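Uncharacterized protein Atu2452 (Agrobacterium tumefaciens, PDB 2R8B) is of unknown function but belongs to the dienelactone hydrolase family of the alpha/beta-hydrolase clan and is probably a serine hydrolase. Local coordinates at residues P63-L68 against A89-P94. Residues are numbered along the deposited sequence; the frame is centred on the assembly and turned at random.
Sequences PLFVLL and ATILSP
L92 N donates to F65 O at 2.9 Å, one of the backbone bonds that join the parallel strands 64-68 and 90-94, neighbours in the alpha/beta-hydrolase sheet; F65 bridges I91. Helix 75-85 connects the strands as a beta-alpha-beta crossover. Before this bond, P63 O accepts T90 N and F65 N gives a nearly straight bond to T90 O (2.8 Å, 174°); after it, L67 N reaches L92 O. That last oxygen also receives a CA-H...O contact from V66 CA.

On the face that carries L64, T90 and V66, L92 touches two neighbours. Its CB lies 3.7 Å from F65 O, and CG, anti to the backbone N (chi1 -168°), carries two methyls that part: CD1 meets L64 CD2, whereas CD2 packs at 3.8 Å on V66 CG2, the V66 and L92 side chains lying side by side. Helix 117-138 closes over L92 with F130 and N134. On the other face, F65 CB touches I91 CG1 and L67 CD1 meets I91 CG2, next to F78 and F79 of the crossover helix. At the C-terminal end P94 has no N-H to continue the pattern; its ring carbon CD sits 3.3 Å from L67 O, and CG touches L68 CD2 at 3.7 Å.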
ATOM      1  N   PRO A  63       3.672  -7.630 -13.570  1.00 53.22           N
ATOM      2  CA  PRO A  63       3.473  -7.342 -12.145  1.00 52.81           C
ATOM      3  C   PRO A  63       2.131  -7.816 -11.606  1.00 52.76           C
ATOM      4  O   PRO A  63       1.167  -7.948 -12.369  1.00 52.94           O
ATOM      5  CB  PRO A  63       3.555  -5.811 -12.075  1.00 52.50           C
ATOM      6  CG  PRO A  63       4.418  -5.436 -13.282  1.00 53.34           C
ATOM      7  CD  PRO A  63       4.034  -6.421 -14.352  1.00 52.98           C
ATOM      8  N   LEU A  64       2.134  -8.118 -10.309  1.00 52.63           N
ATOM      9  CA  LEU A  64       0.971  -8.220  -9.452  1.00 53.23           C
ATOM     10  C   LEU A  64       0.767  -6.825  -8.860  1.00 54.03           C
ATOM     11  O   LEU A  64       1.596  -6.337  -8.081  1.00 54.38           O
ATOM     12  CB  LEU A  64       1.247  -9.177  -8.285  1.00 52.92           C
ATOM     13  CG  LEU A  64       0.185 -10.159  -7.804  1.00 53.02           C
ATOM     14  CD1 LEU A  64       0.104 -10.089  -6.331  1.00 52.51           C
ATOM     15  CD2 LEU A  64      -1.203  -9.927  -8.402  1.00 52.77           C
ATOM     16  N   PHE A  65      -0.317  -6.166  -9.235  1.00 54.26           N
ATOM     17  CA  PHE A  65      -0.535  -4.841  -8.728  1.00 54.13           C
ATOM     18  C   PHE A  65      -1.628  -4.928  -7.681  1.00 54.80           C
ATOM     19  O   PHE A  65      -2.783  -5.177  -8.017  1.00 55.80           O
ATOM     20  CB  PHE A  65      -0.977  -3.918  -9.838  1.00 53.75           C
ATOM     21  CG  PHE A  65      -0.791  -2.482  -9.522  1.00 52.78           C
ATOM     22  CD1 PHE A  65      -0.443  -2.074  -8.253  1.00 54.51           C
ATOM     23  CD2 PHE A  65      -0.963  -1.532 -10.491  1.00 53.52           C
ATOM     24  CE1 PHE A  65      -0.258  -0.740  -7.974  1.00 54.86           C
ATOM     25  CE2 PHE A  65      -0.785  -0.189 -10.217  1.00 53.99           C
ATOM     26  CZ  PHE A  65      -0.434   0.207  -8.970  1.00 53.26           C
ATOM     27  N   VAL A  66      -1.287  -4.741  -6.414  1.00 54.62           N
ATOM     28  CA  VAL A  66      -2.314  -4.737  -5.376  1.00 54.90           C
ATOM     29  C   VAL A  66      -2.544  -3.306  -4.900  1.00 55.07           C
ATOM     30  O   VAL A  66      -1.586  -2.559  -4.729  1.00 54.58           O
ATOM     31  CB  VAL A  66      -2.013  -5.753  -4.241  1.00 54.54           C
ATOM     32  CG1 VAL A  66      -0.589  -5.672  -3.804  1.00 55.79           C
ATOM     33  CG2 VAL A  66      -2.943  -5.558  -3.068  1.00 54.78           C
ATOM     34  N   LEU A  67      -3.818  -2.914  -4.775  1.00 55.79           N
ATOM     35  CA  LEU A  67      -4.185  -1.535  -4.431  1.00 56.27           C
ATOM     36  C   LEU A  67      -5.166  -1.559  -3.308  1.00 56.58           C
ATOM     37  O   LEU A  67      -6.147  -2.295  -3.340  1.00 57.59           O
ATOM     38  CB  LEU A  67      -4.821  -0.789  -5.587  1.00 56.59           C
ATOM     39  CG  LEU A  67      -4.183  -0.811  -6.973  1.00 58.30           C
ATOM     40  CD1 LEU A  67      -4.821  -1.918  -7.772  1.00 57.80           C
ATOM     41  CD2 LEU A  67      -4.414   0.533  -7.643  1.00 59.58           C
ATOM     42  N   LEU A  68      -4.909  -0.705  -2.327  1.00 56.92           N
ATOM     43  CA  LEU A  68      -5.570  -0.748  -1.057  1.00 56.31           C
ATOM     44  C   LEU A  68      -6.237   0.606  -0.721  1.00 56.48           C
ATOM     45  O   LEU A  68      -5.556   1.601  -0.491  1.00 56.88           O
ATOM     46  CB  LEU A  68      -4.504  -1.136  -0.044  1.00 56.67           C
ATOM     47  CG  LEU A  68      -3.784  -2.416  -0.463  1.00 55.16           C
ATOM     48  CD1 LEU A  68      -2.544  -2.667   0.353  1.00 56.60           C
ATOM     49  CD2 LEU A  68      -4.730  -3.547  -0.302  1.00 55.59           C
ATOM     50  N   ALA A  89      -0.677  -5.470 -16.103  1.00 59.69           N
ATOM     51  CA  ALA A  89      -0.342  -6.060 -14.825  1.00 58.60           C
ATOM     52  C   ALA A  89      -1.547  -6.883 -14.468  1.00 57.90           C
ATOM     53  O   ALA A  89      -2.650  -6.575 -14.931  1.00 57.85           O
ATOM     54  CB  ALA A  89      -0.102  -4.966 -13.771  1.00 58.39           C
ATOM     55  N   THR A  90      -1.352  -7.935 -13.683  1.00 57.03           N
ATOM     56  CA  THR A  90      -2.503  -8.581 -13.105  1.00 56.33           C
ATOM     57  C   THR A  90      -2.916  -7.727 -11.921  1.00 56.21           C
ATOM     58  O   THR A  90      -2.068  -7.278 -11.165  1.00 56.28           O
ATOM     59  CB  THR A  90      -2.354 -10.126 -12.826  1.00 56.58           C
ATOM     60  OG1 THR A  90      -2.922 -10.416 -11.544  1.00 55.08           O
ATOM     61  CG2 THR A  90      -0.867 -10.699 -13.012  1.00 55.26           C
ATOM     62  N   ILE A  91      -4.207  -7.418 -11.807  1.00 55.99           N
ATOM     63  CA  ILE A  91      -4.632  -6.368 -10.875  1.00 55.66           C
ATOM     64  C   ILE A  91      -5.574  -6.838  -9.824  1.00 55.99           C
ATOM     65  O   ILE A  91      -6.596  -7.470 -10.089  1.00 56.99           O
ATOM     66  CB  ILE A  91      -5.233  -5.145 -11.575  1.00 55.54           C
ATOM     67  CG1 ILE A  91      -4.099  -4.284 -12.093  1.00 56.27           C
ATOM     68  CG2 ILE A  91      -6.030  -4.264 -10.593  1.00 55.34           C
ATOM     69  CD1 ILE A  91      -4.430  -3.646 -13.377  1.00 58.39           C
ATOM     70  N   LEU A  92      -5.274  -6.444  -8.614  1.00 56.06           N
ATOM     71  CA  LEU A  92      -5.911  -7.046  -7.504  1.00 56.70           C
ATOM     72  C   LEU A  92      -6.355  -5.979  -6.495  1.00 56.02           C
ATOM     73  O   LEU A  92      -5.561  -5.178  -6.032  1.00 56.30           O
ATOM     74  CB  LEU A  92      -4.884  -8.010  -6.956  1.00 57.10           C
ATOM     75  CG  LEU A  92      -5.410  -8.983  -5.953  1.00 60.05           C
ATOM     76  CD1 LEU A  92      -4.564 -10.204  -6.061  1.00 60.57           C
ATOM     77  CD2 LEU A  92      -5.198  -8.237  -4.622  1.00 63.16           C
ATOM     78  N   SER A  93      -7.635  -5.927  -6.174  1.00 55.72           N
ATOM     79  CA  SER A  93      -8.104  -4.828  -5.329  1.00 55.27           C
ATOM     80  C   SER A  93      -9.172  -5.273  -4.322  1.00 55.15           C
ATOM     81  O   SER A  93     -10.344  -5.435  -4.670  1.00 55.34           O
ATOM     82  CB  SER A  93      -8.577  -3.660  -6.195  1.00 55.21           C
ATOM     83  OG  SER A  93      -9.536  -2.886  -5.517  1.00 54.57           O
ATOM     84  N   PRO A  94      -8.746  -5.486  -3.067  1.00 54.76           N
ATOM     85  CA  PRO A  94      -9.597  -6.003  -2.014  1.00 55.01           C
ATOM     86  C   PRO A  94     -10.307  -4.902  -1.262  1.00 55.67           C
ATOM     87  O   PRO A  94      -9.783  -3.757  -1.166  1.00 56.36           O
ATOM     88  CB  PRO A  94      -8.603  -6.681  -1.070  1.00 55.01           C
ATOM     89  CG  PRO A  94      -7.260  -6.040  -1.378  1.00 54.29           C
ATOM     90  CD  PRO A  94      -7.378  -5.213  -2.589  1.00 54.17           C
TER